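PDB 1A7J: phosphoribulokinase from Rhodobacter sphaeroides, which catalyses the ATP-dependent phosphorylation of D-ribulose 5-phosphate to D-ribulose 1,5-bisphosphate, a step of the Calvin cycle. Local coordinates for residues I158-I163 against R221-A226; Q164-D169 against N216-R221; F44-R49 against A74-E79; S68-E73 against E131-A136. All blocks are in the same frame, centred on the assembly; numbering follows the deposited sequence.

Contact 1 (I158-I163 against R221-A226); sequences INLEWI and RWIPTA
Helix 158-168 follows directly on strand 150-156 of the central sheet, and its first half is packed here against residues 221-226 of the long connection between strands 204-210 and 229-235, in the P-loop kinase fold of the enzyme. The meeting is entirely apolar across the two segments. Leu160 has CG anti to its backbone N (chi1 176°), which carries the tip of the side chain closer to the loop than its first bond alone would. Its CD1 lies against CG and CD of the Pro224 ring, 3.8 Å from Pro224 CD, and also reaches Ile223 CG2 at 4.1 Å. One turn further on, Ile163 turns its CG2 branch to the loop; this methyl lies 4.0 Å from Ile223 CA and 4.1 Å from Pro224 CD, so the proline CD is touched by methyls from both helix residues. Leu160 and Pro224 run past each other in opposite directions. Leu160 also touches Arg208 and Pro210 of strand 204-210, while Ile163 rests on Pro217 and Ala220. With methyl groups and a proline ring doing the touching and no hydrogen bond between the segments, the loop is held to the helix by van der Waals contact and burial of carbon surface.

Contact 2 (Q164-D169 against N216-R221); sequences QKIHRD and NPFIAR. With SO4 (sulfate ion), chain B.
His167 makes the one hydrogen bond between the helix end and residues 216-221. Its NE2 donates to Arg221 O over 3.2 Å, with an N-H...O angle of 158°. The acceptor lies in the plane of the imidazole, whereas the nitrogen stands well above the plane of the carbonyl group, so the bond is fairly straight at the donor but does not follow a lone pair of the oxygen. Beside it, Ile166 fills the apolar half of the contact. CG1 is anti to its carbonyl carbon, and CD1 reaches Phe218 CD1 at 3.7 Å, the two side chains crossing at about a right angle; the same methyl lies against Pro217 O.

The loop is shaped from within by an Asx turn, in which Asn216 OD1 accepts from Phe218 N at 2.7 Å. Phe218 also meets the ring of Trp162 and touches Ile184 of helix 180-195, while Pro217 packs on Asn159, Trp162 and Ile163.

Lys165, pointing off another side of helix 158-168, and Asp169, just past its last turn, are two residues of the catalytic site that also includes Asp42 and Arg187. Lys165, bent at chi2 (70°) and otherwise extended, brings NZ within 3.1 Å of Asp169 OD1 in a salt bridge, the nitrogen approaching from above the carboxylate plane. The same NZ makes a weak, 3.4 Å hydrogen bond to O4 of a sulfate that His69 also binds. Val183 of helix 180-195 touches the side chains of both Lys165 and Asp169.

Contact 3 (F44-R49 against A74-E79); sequences FHRFNR and ANELKE
Arg46 and Glu76 form a salt bridge in which Arg46 NH2 lies 2.7 Å from Glu76 OE1, while Arg46 NE makes a weak hydrogen bond to Glu76 OE2. The guanidinium and carboxylate planes are 82° apart, so this is no flat, coplanar pairing. Bends at chi2 and chi3 fold the arginine back until one guanidinium face lies over Glu76 CA. Two backbone bonds run beside it: Glu76 N donates to Phe44 O at 2.6 Å, and Arg46 N donates to Ala74 O at 3.0 Å with an angle of 168°.

His45 and Asn75, between these bonds, project side by side in the same direction. Asn75 OD1 faces His45 CD2 in the ring plane at 2.9 Å, and Asn75 ND2 is held by Ser71 O. The His45 ring stacks on that of His69. Further out, Phe44 CD2 lies 4.1 Å from Glu76 CB, and its ring meets Trp118 edge-to-face; Glu79, packed nearby, pairs with Arg94.

His45 and Asn75 thus form a single beta bridge between the loop after strand 36-40 and the residues leading into helix 77-90; Glu76 is at the N-cap position, and the His45 side chain lies close to Asp42 of the catalytic site.

Contact 4 (S68-E73 against E131-A136); sequences SHFSYE and EGLHGA. With SO4 (sulfate ion), chain B.
The close-fitting part of this contact is centred on His134, just beyond the end of strand 127-132. With CG anti to its carbonyl carbon (chi1 -68°), the ring reaches residues 68-73 edge first, and NE2 donates to Phe70 O at 3.0 Å. The oxygen lies in the imidazole plane, but the N-H...O angle is only 133° and the nitrogen stands above the carbonyl plane, so the bond is bent. Tyr72 CD1 comes obliquely to within 4.1 Å of His134 NE2. Next to this, Leu133 meets the edge of the Phe70 ring, its CG lying 3.9 Å from Phe70 CE1. Phe70 is buried and also touches Arg187 of the catalytic site and Ala190 on helix 180-195.

The backbone that offers Phe70 O is set by a type I turn from Ser68 to Ser71. Ser68 O accepts twice, from Ser71 N and from Ser71 OG, the latter over 2.8 Å along a lone pair in the carbonyl plane.

His69 lies on the looser, partly exposed side, where its ring does not approach residues 131-136 closely. It holds a sulfate instead: His69 ND1 donates to O3 of the ion at 3.1 Å, and His69 N makes a weak bond to O1.

As donor to a carbonyl oxygen, His134 NE2 is probably protonated. The sulfate, probably from the crystallisation liquor, is consistent with a site suited to an anion, and its charge, if anything, would tend to favour a positively charged His69.

Contacts 1 and 2 hold the same two elements, helix 158-168 and the loop after strand 204-210; they touch and share Arg221, yet contact 1 is purely apolar while contact 2 adds a histidine-to-carbonyl bond. Contacts 3 and 4 also adjoin, their segments alternating along the chain, and meet in part through the His45-His69 stack. The centre of contact 4 lies about 9 Å from the centre of the chain, the smallest such distance, and that of contact 2 about 20 Å, the largest. Every contact mixes buried and more exposed residues, but contact 3 alone joins its segments by a salt bridge. The sulfate, bound by His69 and weakly by Lys165, spans contacts 2 and 4, which do not touch directly.

Contact 1 (I158-I163 against R221-A226)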
# COMPACT_ATOMS: atom_id res chain seq x y z
N ILE A 158 -2.40 -0.60 -14.38
CA ILE A 158 -1.76 0.68 -14.60
C ILE A 158 -2.72 1.72 -15.12
O ILE A 158 -2.94 2.72 -14.45
CB ILE A 158 -0.57 0.53 -15.56
CG1 ILE A 158 0.50 -0.37 -14.94
CG2 ILE A 158 0.02 1.89 -15.84
CD1 ILE A 158 1.56 -0.81 -15.87
N ASN A 159 -3.50 1.35 -16.13
CA ASN A 159 -4.58 2.19 -16.64
C ASN A 159 -5.38 2.83 -15.53
O ASN A 159 -5.74 3.98 -15.64
CB ASN A 159 -5.55 1.38 -17.47
CG ASN A 159 -4.97 0.88 -18.72
OD1 ASN A 159 -4.33 -0.16 -18.74
ND2 ASN A 159 -5.33 1.50 -19.82
N LEU A 160 -5.78 2.07 -14.53
CA LEU A 160 -6.59 2.61 -13.43
C LEU A 160 -5.81 3.44 -12.38
O LEU A 160 -6.40 4.31 -11.73
CB LEU A 160 -7.37 1.47 -12.75
CG LEU A 160 -8.25 1.67 -11.51
CD1 LEU A 160 -9.49 2.47 -11.86
CD2 LEU A 160 -8.65 0.30 -10.95
N GLU A 161 -4.50 3.24 -12.27
CA GLU A 161 -3.69 4.07 -11.37
C GLU A 161 -3.65 5.48 -11.92
O GLU A 161 -4.00 6.41 -11.21
CB GLU A 161 -2.27 3.51 -11.24
CG GLU A 161 -1.53 3.94 -9.96
CD GLU A 161 -0.64 5.17 -10.17
OE1 GLU A 161 0.08 5.22 -11.20
OE2 GLU A 161 -0.68 6.10 -9.33
N TRP A 162 -3.43 5.61 -13.23
CA TRP A 162 -3.43 6.92 -13.88
C TRP A 162 -4.75 7.67 -13.70
O TRP A 162 -4.74 8.85 -13.44
CB TRP A 162 -3.16 6.80 -15.36
CG TRP A 162 -1.89 6.16 -15.71
CD1 TRP A 162 -0.88 5.80 -14.86
CD2 TRP A 162 -1.41 5.94 -17.03
NE1 TRP A 162 0.23 5.41 -15.59
CE2 TRP A 162 -0.07 5.49 -16.91
CE3 TRP A 162 -1.97 6.13 -18.29
CZ2 TRP A 162 0.72 5.23 -18.02
CZ3 TRP A 162 -1.18 5.88 -19.39
CH2 TRP A 162 0.16 5.43 -19.25
N ILE A 163 -5.87 7.02 -13.99
CA ILE A 163 -7.17 7.64 -13.78
C ILE A 163 -7.27 8.05 -12.34
O ILE A 163 -7.77 9.11 -12.03
CB ILE A 163 -8.31 6.64 -14.06
CG1 ILE A 163 -8.35 6.31 -15.55
CG2 ILE A 163 -9.67 7.22 -13.60
CD1 ILE A 163 -8.72 4.85 -15.87
N ARG A 221 -13.74 10.55 -17.14
CA ARG A 221 -14.54 11.54 -16.49
C ARG A 221 -14.73 11.19 -15.04
O ARG A 221 -14.96 12.08 -14.23
CB ARG A 221 -15.88 11.65 -17.22
CG ARG A 221 -16.51 13.06 -17.11
CD ARG A 221 -17.54 13.32 -18.26
NE ARG A 221 -16.87 14.00 -19.37
CZ ARG A 221 -17.46 14.90 -20.17
NH1 ARG A 221 -18.81 14.98 -20.24
NH2 ARG A 221 -16.72 15.63 -21.02
N TRP A 222 -14.63 9.90 -14.70
CA TRP A 222 -14.61 9.47 -13.29
C TRP A 222 -13.97 8.12 -13.07
O TRP A 222 -13.50 7.47 -14.01
CB TRP A 222 -16.02 9.46 -12.67
CG TRP A 222 -17.08 8.91 -13.55
CD1 TRP A 222 -17.58 9.49 -14.68
CD2 TRP A 222 -17.88 7.75 -13.30
NE1 TRP A 222 -18.65 8.77 -15.15
CE2 TRP A 222 -18.86 7.70 -14.32
CE3 TRP A 222 -17.87 6.76 -12.30
CZ2 TRP A 222 -19.85 6.68 -14.36
CZ3 TRP A 222 -18.85 5.75 -12.35
CH2 TRP A 222 -19.82 5.72 -13.37
N ILE A 223 -13.74 7.81 -11.81
CA ILE A 223 -13.03 6.59 -11.49
C ILE A 223 -14.03 5.46 -11.52
O ILE A 223 -15.08 5.55 -10.92
CB ILE A 223 -12.40 6.67 -10.10
CG1 ILE A 223 -11.65 7.99 -9.97
CG2 ILE A 223 -11.44 5.52 -9.89
CD1 ILE A 223 -11.13 8.27 -8.58
N PRO A 224 -13.73 4.41 -12.29
CA PRO A 224 -14.41 3.12 -12.20
C PRO A 224 -14.69 2.69 -10.76
O PRO A 224 -13.76 2.44 -10.00
CB PRO A 224 -13.43 2.17 -12.87
CG PRO A 224 -12.72 3.03 -13.86
CD PRO A 224 -12.55 4.34 -13.18
N THR A 225 -15.97 2.58 -10.42
CA THR A 225 -16.40 2.22 -9.07
C THR A 225 -16.04 0.77 -8.76
O THR A 225 -15.68 0.03 -9.64
CB THR A 225 -17.94 2.38 -8.90
OG1 THR A 225 -18.62 1.49 -9.79
CG2 THR A 225 -18.36 3.80 -9.23
N ALA A 226 -16.21 0.35 -7.52
CA ALA A 226 -16.02 -1.07 -7.21
C ALA A 226 -16.85 -1.96 -8.12
O ALA A 226 -16.38 -2.98 -8.59
CB ALA A 226 -16.36 -1.35 -5.75

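Contact 2 (Q164-D169 against N216-R221)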
# COMPACT_ATOMS: atom_id res chain seq x y z
N GLN A 164 -6.87 7.16 -11.44
CA GLN A 164 -6.94 7.46 -10.02
C GLN A 164 -6.08 8.68 -9.70
O GLN A 164 -6.46 9.52 -8.90
CB GLN A 164 -6.50 6.26 -9.16
CG GLN A 164 -7.67 5.41 -8.66
CD GLN A 164 -7.27 4.14 -7.91
OE1 GLN A 164 -6.11 3.92 -7.59
NE2 GLN A 164 -8.27 3.32 -7.58
N LYS A 165 -5.00 8.85 -10.45
CA LYS A 165 -4.05 9.90 -10.16
C LYS A 165 -4.46 11.21 -10.82
O LYS A 165 -4.41 12.26 -10.19
CB LYS A 165 -2.66 9.49 -10.64
CG LYS A 165 -1.71 10.62 -10.73
CD LYS A 165 -1.34 11.12 -9.35
CE LYS A 165 -0.36 12.28 -9.44
NZ LYS A 165 -0.13 12.96 -8.12
N ILE A 166 -4.92 11.13 -12.06
CA ILE A 166 -5.31 12.29 -12.86
C ILE A 166 -6.47 12.95 -12.15
O ILE A 166 -6.56 14.18 -12.09
CB ILE A 166 -5.75 11.88 -14.28
CG1 ILE A 166 -4.54 11.60 -15.16
CG2 ILE A 166 -6.50 12.97 -14.93
CD1 ILE A 166 -4.74 10.44 -16.01
N HIS A 167 -7.25 12.15 -11.44
CA HIS A 167 -8.32 12.71 -10.64
C HIS A 167 -7.89 13.42 -9.37
O HIS A 167 -8.43 14.48 -9.07
CB HIS A 167 -9.38 11.65 -10.35
CG HIS A 167 -10.44 11.59 -11.40
ND1 HIS A 167 -10.14 11.40 -12.73
CD2 HIS A 167 -11.77 11.86 -11.34
CE1 HIS A 167 -11.24 11.58 -13.45
NE2 HIS A 167 -12.24 11.85 -12.63
N ARG A 168 -6.83 12.95 -8.71
CA ARG A 168 -6.30 13.66 -7.54
C ARG A 168 -5.65 14.97 -7.97
O ARG A 168 -5.44 15.86 -7.14
CB ARG A 168 -5.23 12.83 -6.81
CG ARG A 168 -5.71 11.59 -6.07
CD ARG A 168 -4.50 10.76 -5.57
NE ARG A 168 -4.76 9.31 -5.53
CZ ARG A 168 -3.83 8.36 -5.68
NH1 ARG A 168 -2.62 8.65 -6.15
NH2 ARG A 168 -4.16 7.09 -5.47
N ASP A 169 -5.22 15.05 -9.23
CA ASP A 169 -4.45 16.19 -9.73
C ASP A 169 -5.30 17.15 -10.54
O ASP A 169 -4.79 18.12 -11.10
CB ASP A 169 -3.26 15.72 -10.58
CG ASP A 169 -1.98 15.53 -9.77
OD1 ASP A 169 -2.06 15.41 -8.52
OD2 ASP A 169 -0.89 15.47 -10.38
N ASN A 216 -8.17 5.10 -22.68
CA ASN A 216 -7.47 6.36 -22.56
C ASN A 216 -7.75 6.89 -21.19
O ASN A 216 -8.78 7.49 -20.99
CB ASN A 216 -7.97 7.37 -23.60
CG ASN A 216 -7.42 8.78 -23.37
OD1 ASN A 216 -6.70 9.03 -22.39
ND2 ASN A 216 -7.69 9.67 -24.32
N PRO A 217 -6.81 6.70 -20.24
CA PRO A 217 -6.95 7.18 -18.86
C PRO A 217 -7.06 8.70 -18.68
O PRO A 217 -7.31 9.19 -17.57
CB PRO A 217 -5.71 6.63 -18.17
CG PRO A 217 -5.34 5.44 -18.96
CD PRO A 217 -5.67 5.78 -20.37
N PHE A 218 -6.75 9.45 -19.74
CA PHE A 218 -6.58 10.88 -19.60
C PHE A 218 -7.88 11.68 -19.78
O PHE A 218 -7.95 12.83 -19.34
CB PHE A 218 -5.50 11.40 -20.56
CG PHE A 218 -4.15 10.78 -20.33
CD1 PHE A 218 -3.31 11.27 -19.35
CD2 PHE A 218 -3.76 9.66 -21.05
CE1 PHE A 218 -2.11 10.64 -19.07
CE2 PHE A 218 -2.56 9.04 -20.77
CZ PHE A 218 -1.74 9.53 -19.78
N ILE A 219 -8.89 11.11 -20.43
CA ILE A 219 -10.22 11.72 -20.53
C ILE A 219 -11.25 10.95 -19.73
O ILE A 219 -12.42 10.89 -20.11
CB ILE A 219 -10.73 11.79 -21.97
CG1 ILE A 219 -10.64 10.41 -22.62
CG2 ILE A 219 -9.95 12.81 -22.76
CD1 ILE A 219 -11.79 10.12 -23.59
N ALA A 220 -10.81 10.31 -18.65
CA ALA A 220 -11.71 9.54 -17.81
C ALA A 220 -12.44 10.52 -16.96
O ALA A 220 -11.84 11.29 -16.21
CB ALA A 220 -10.97 8.61 -16.94
N ARG A 221 -13.74 10.55 -17.14
CA ARG A 221 -14.54 11.54 -16.49
C ARG A 221 -14.73 11.19 -15.04
O ARG A 221 -14.96 12.08 -14.23
CB ARG A 221 -15.88 11.65 -17.22
CG ARG A 221 -16.51 13.06 -17.11
CD ARG A 221 -17.54 13.32 -18.26
NE ARG A 221 -16.87 14.00 -19.37
CZ ARG A 221 -17.46 14.90 -20.17
NH1 ARG A 221 -18.81 14.98 -20.24
NH2 ARG A 221 -16.72 15.63 -21.02
S SO4 B . 3.78 12.77 -7.30
O1 SO4 B . 5.20 12.94 -7.31
O2 SO4 B . 3.45 11.40 -7.02
O3 SO4 B . 3.21 13.61 -6.29
O4 SO4 B . 3.25 13.13 -8.57

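Contact 3 (F44-R49 against A74-E79)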
# COMPACT_ATOMS: atom_id res chain seq x y z
N PHE A 44 6.69 8.59 5.91
CA PHE A 44 8.12 8.40 5.62
C PHE A 44 8.56 8.91 4.27
O PHE A 44 9.50 8.38 3.68
CB PHE A 44 8.51 6.93 5.75
CG PHE A 44 8.47 6.43 7.15
CD1 PHE A 44 7.26 6.14 7.75
CD2 PHE A 44 9.63 6.24 7.86
CE1 PHE A 44 7.20 5.66 9.04
CE2 PHE A 44 9.59 5.76 9.15
CZ PHE A 44 8.37 5.47 9.74
N HIS A 45 7.87 9.94 3.78
CA HIS A 45 8.39 10.74 2.67
C HIS A 45 9.51 11.59 3.21
O HIS A 45 9.39 12.14 4.30
CB HIS A 45 7.30 11.64 2.11
CG HIS A 45 6.28 10.93 1.29
ND1 HIS A 45 5.07 11.50 0.95
CD2 HIS A 45 6.28 9.70 0.74
CE1 HIS A 45 4.36 10.65 0.23
NE2 HIS A 45 5.08 9.54 0.09
N ARG A 46 10.59 11.71 2.45
CA ARG A 46 11.71 12.54 2.85
C ARG A 46 11.33 14.02 2.98
O ARG A 46 11.81 14.72 3.89
CB ARG A 46 12.87 12.37 1.86
CG ARG A 46 14.23 12.74 2.42
CD ARG A 46 15.30 11.73 2.00
NE ARG A 46 15.87 10.99 3.14
CZ ARG A 46 16.36 9.76 3.07
NH1 ARG A 46 16.24 9.06 1.95
NH2 ARG A 46 16.91 9.19 4.14
N PHE A 47 10.46 14.50 2.09
CA PHE A 47 10.21 15.93 1.99
C PHE A 47 8.77 16.29 2.25
O PHE A 47 7.86 15.56 1.86
CB PHE A 47 10.61 16.46 0.61
CG PHE A 47 12.03 16.17 0.24
CD1 PHE A 47 13.07 16.68 1.00
CD2 PHE A 47 12.32 15.38 -0.88
CE1 PHE A 47 14.39 16.42 0.65
CE2 PHE A 47 13.63 15.12 -1.23
CZ PHE A 47 14.67 15.63 -0.47
N ASN A 48 8.59 17.38 2.99
CA ASN A 48 7.32 18.10 3.05
C ASN A 48 7.06 18.73 1.68
O ASN A 48 7.97 18.80 0.85
CB ASN A 48 7.38 19.20 4.12
CG ASN A 48 8.58 20.12 3.95
OD1 ASN A 48 9.73 19.68 3.99
ND2 ASN A 48 8.32 21.41 3.76
N ARG A 49 5.85 19.25 1.50
CA ARG A 49 5.42 19.73 0.19
C ARG A 49 6.42 20.71 -0.46
O ARG A 49 6.94 20.45 -1.55
CB ARG A 49 4.01 20.35 0.28
CG ARG A 49 3.15 20.25 -0.99
CD ARG A 49 1.77 20.92 -0.83
NE ARG A 49 0.71 19.95 -0.51
CZ ARG A 49 -0.44 20.26 0.09
NH1 ARG A 49 -0.71 21.50 0.46
NH2 ARG A 49 -1.32 19.30 0.34
N ALA A 74 13.06 9.70 -2.48
CA ALA A 74 12.06 10.60 -1.93
C ALA A 74 11.43 10.02 -0.68
O ALA A 74 10.36 10.45 -0.28
CB ALA A 74 10.98 10.90 -2.97
N ASN A 75 12.10 9.05 -0.05
CA ASN A 75 11.51 8.40 1.11
C ASN A 75 12.51 8.02 2.20
O ASN A 75 13.57 7.48 1.93
CB ASN A 75 10.73 7.16 0.67
CG ASN A 75 9.48 7.51 -0.09
OD1 ASN A 75 8.44 7.78 0.50
ND2 ASN A 75 9.58 7.58 -1.42
N GLU A 76 12.10 8.22 3.44
CA GLU A 76 12.93 7.85 4.56
C GLU A 76 13.00 6.33 4.66
O GLU A 76 12.55 5.73 5.64
CB GLU A 76 12.36 8.45 5.84
CG GLU A 76 12.60 9.94 5.98
CD GLU A 76 14.06 10.31 5.77
OE1 GLU A 76 14.95 9.45 5.96
OE2 GLU A 76 14.33 11.48 5.44
N LEU A 77 13.60 5.70 3.67
CA LEU A 77 13.42 4.28 3.54
C LEU A 77 14.07 3.47 4.65
O LEU A 77 13.41 2.63 5.26
CB LEU A 77 13.88 3.80 2.17
CG LEU A 77 12.85 3.65 1.04
CD1 LEU A 77 13.11 2.35 0.31
CD2 LEU A 77 11.44 3.64 1.60
N LYS A 78 15.33 3.78 4.98
CA LYS A 78 16.06 2.99 5.98
C LYS A 78 15.62 3.26 7.42
O LYS A 78 15.85 2.45 8.31
CB LYS A 78 17.57 3.21 5.85
N GLU A 79 15.02 4.43 7.64
CA GLU A 79 14.32 4.68 8.88
C GLU A 79 13.13 3.75 8.98
O GLU A 79 12.95 3.10 10.01
CB GLU A 79 13.87 6.14 8.93
CG GLU A 79 14.63 6.99 9.93
CD GLU A 79 14.18 6.72 11.35
OE1 GLU A 79 13.01 7.02 11.66
OE2 GLU A 79 14.99 6.18 12.15

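Contact 4 (S68-E73 against E131-A136)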
# COMPACT_ATOMS: atom_id res chain seq x y z
N SER A 68 10.08 11.33 -8.36
CA SER A 68 8.71 11.39 -7.87
C SER A 68 8.61 10.69 -6.54
O SER A 68 9.55 10.01 -6.13
CB SER A 68 7.75 10.71 -8.84
OG SER A 68 8.08 9.34 -9.01
N HIS A 69 7.41 10.71 -5.98
CA HIS A 69 7.09 10.07 -4.70
C HIS A 69 7.26 8.56 -4.67
O HIS A 69 7.07 7.93 -3.64
CB HIS A 69 5.64 10.38 -4.32
CG HIS A 69 5.51 11.60 -3.46
ND1 HIS A 69 4.62 12.61 -3.74
CD2 HIS A 69 6.18 11.98 -2.35
CE1 HIS A 69 4.76 13.58 -2.85
NE2 HIS A 69 5.70 13.22 -1.99
N PHE A 70 7.48 7.98 -5.85
CA PHE A 70 7.73 6.56 -6.00
C PHE A 70 9.21 6.23 -5.81
O PHE A 70 9.54 5.13 -5.36
CB PHE A 70 7.28 6.12 -7.41
CG PHE A 70 5.78 6.01 -7.59
CD1 PHE A 70 4.94 5.75 -6.51
CD2 PHE A 70 5.22 6.09 -8.86
CE1 PHE A 70 3.57 5.56 -6.69
CE2 PHE A 70 3.86 5.90 -9.06
CZ PHE A 70 3.03 5.63 -7.96
N SER A 71 10.10 7.13 -6.22
CA SER A 71 11.53 6.86 -6.11
C SER A 71 11.89 6.62 -4.64
O SER A 71 11.26 7.19 -3.75
CB SER A 71 12.35 8.04 -6.64
OG SER A 71 11.63 8.80 -7.58
N TYR A 72 12.92 5.80 -4.41
CA TYR A 72 13.46 5.56 -3.06
C TYR A 72 14.06 6.82 -2.43
O TYR A 72 14.11 6.95 -1.20
CB TYR A 72 14.56 4.50 -3.11
CG TYR A 72 14.18 3.19 -3.75
CD1 TYR A 72 13.03 2.53 -3.39
CD2 TYR A 72 15.05 2.55 -4.62
CE1 TYR A 72 12.75 1.25 -3.88
CE2 TYR A 72 14.79 1.29 -5.10
CZ TYR A 72 13.63 0.64 -4.73
OH TYR A 72 13.35 -0.63 -5.22
N GLU A 73 14.62 7.71 -3.26
CA GLU A 73 15.31 8.89 -2.77
C GLU A 73 14.33 9.83 -2.12
O GLU A 73 14.72 10.70 -1.35
CB GLU A 73 16.03 9.65 -3.89
CG GLU A 73 16.81 8.80 -4.84
CD GLU A 73 16.00 8.44 -6.07
OE1 GLU A 73 15.60 9.36 -6.82
OE2 GLU A 73 15.74 7.23 -6.25
N GLU A 131 0.58 0.52 5.89
CA GLU A 131 -0.04 0.70 4.57
C GLU A 131 0.69 1.79 3.75
O GLU A 131 0.77 2.95 4.18
CB GLU A 131 -1.53 1.07 4.74
CG GLU A 131 -2.32 1.26 3.41
CD GLU A 131 -3.82 1.50 3.60
OE1 GLU A 131 -4.22 2.07 4.64
OE2 GLU A 131 -4.61 1.11 2.70
N GLY A 132 1.24 1.41 2.59
CA GLY A 132 1.74 2.42 1.66
C GLY A 132 2.32 1.85 0.40
O GLY A 132 2.05 0.71 0.08
N LEU A 133 3.11 2.64 -0.31
CA LEU A 133 3.79 2.18 -1.53
C LEU A 133 5.14 1.48 -1.38
O LEU A 133 5.76 1.13 -2.38
CB LEU A 133 3.99 3.33 -2.52
CG LEU A 133 2.90 4.23 -3.12
CD1 LEU A 133 1.55 3.92 -2.58
CD2 LEU A 133 3.27 5.65 -2.78
N HIS A 134 5.65 1.36 -0.15
CA HIS A 134 6.97 0.74 0.06
C HIS A 134 7.07 -0.25 1.22
O HIS A 134 8.16 -0.43 1.78
CB HIS A 134 8.04 1.83 0.21
CG HIS A 134 8.30 2.62 -1.05
ND1 HIS A 134 7.79 3.88 -1.26
CD2 HIS A 134 9.09 2.36 -2.13
CE1 HIS A 134 8.24 4.36 -2.40
NE2 HIS A 134 9.03 3.46 -2.95
N GLY A 135 6.04 -1.08 1.39
CA GLY A 135 6.04 -2.14 2.40
C GLY A 135 6.67 -3.48 2.04
O GLY A 135 6.62 -4.44 2.81
N ALA A 136 7.28 -3.55 0.87
CA ALA A 136 8.00 -4.74 0.47
C ALA A 136 9.21 -4.36 -0.39
O ALA A 136 9.76 -5.19 -1.13
CB ALA A 136 7.07 -5.68 -0.25
S SO4 B . 3.78 12.77 -7.30
O1 SO4 B . 5.20 12.94 -7.31
O2 SO4 B . 3.45 11.40 -7.02
O3 SO4 B . 3.21 13.61 -6.29
O4 SO4 B . 3.25 13.13 -8.57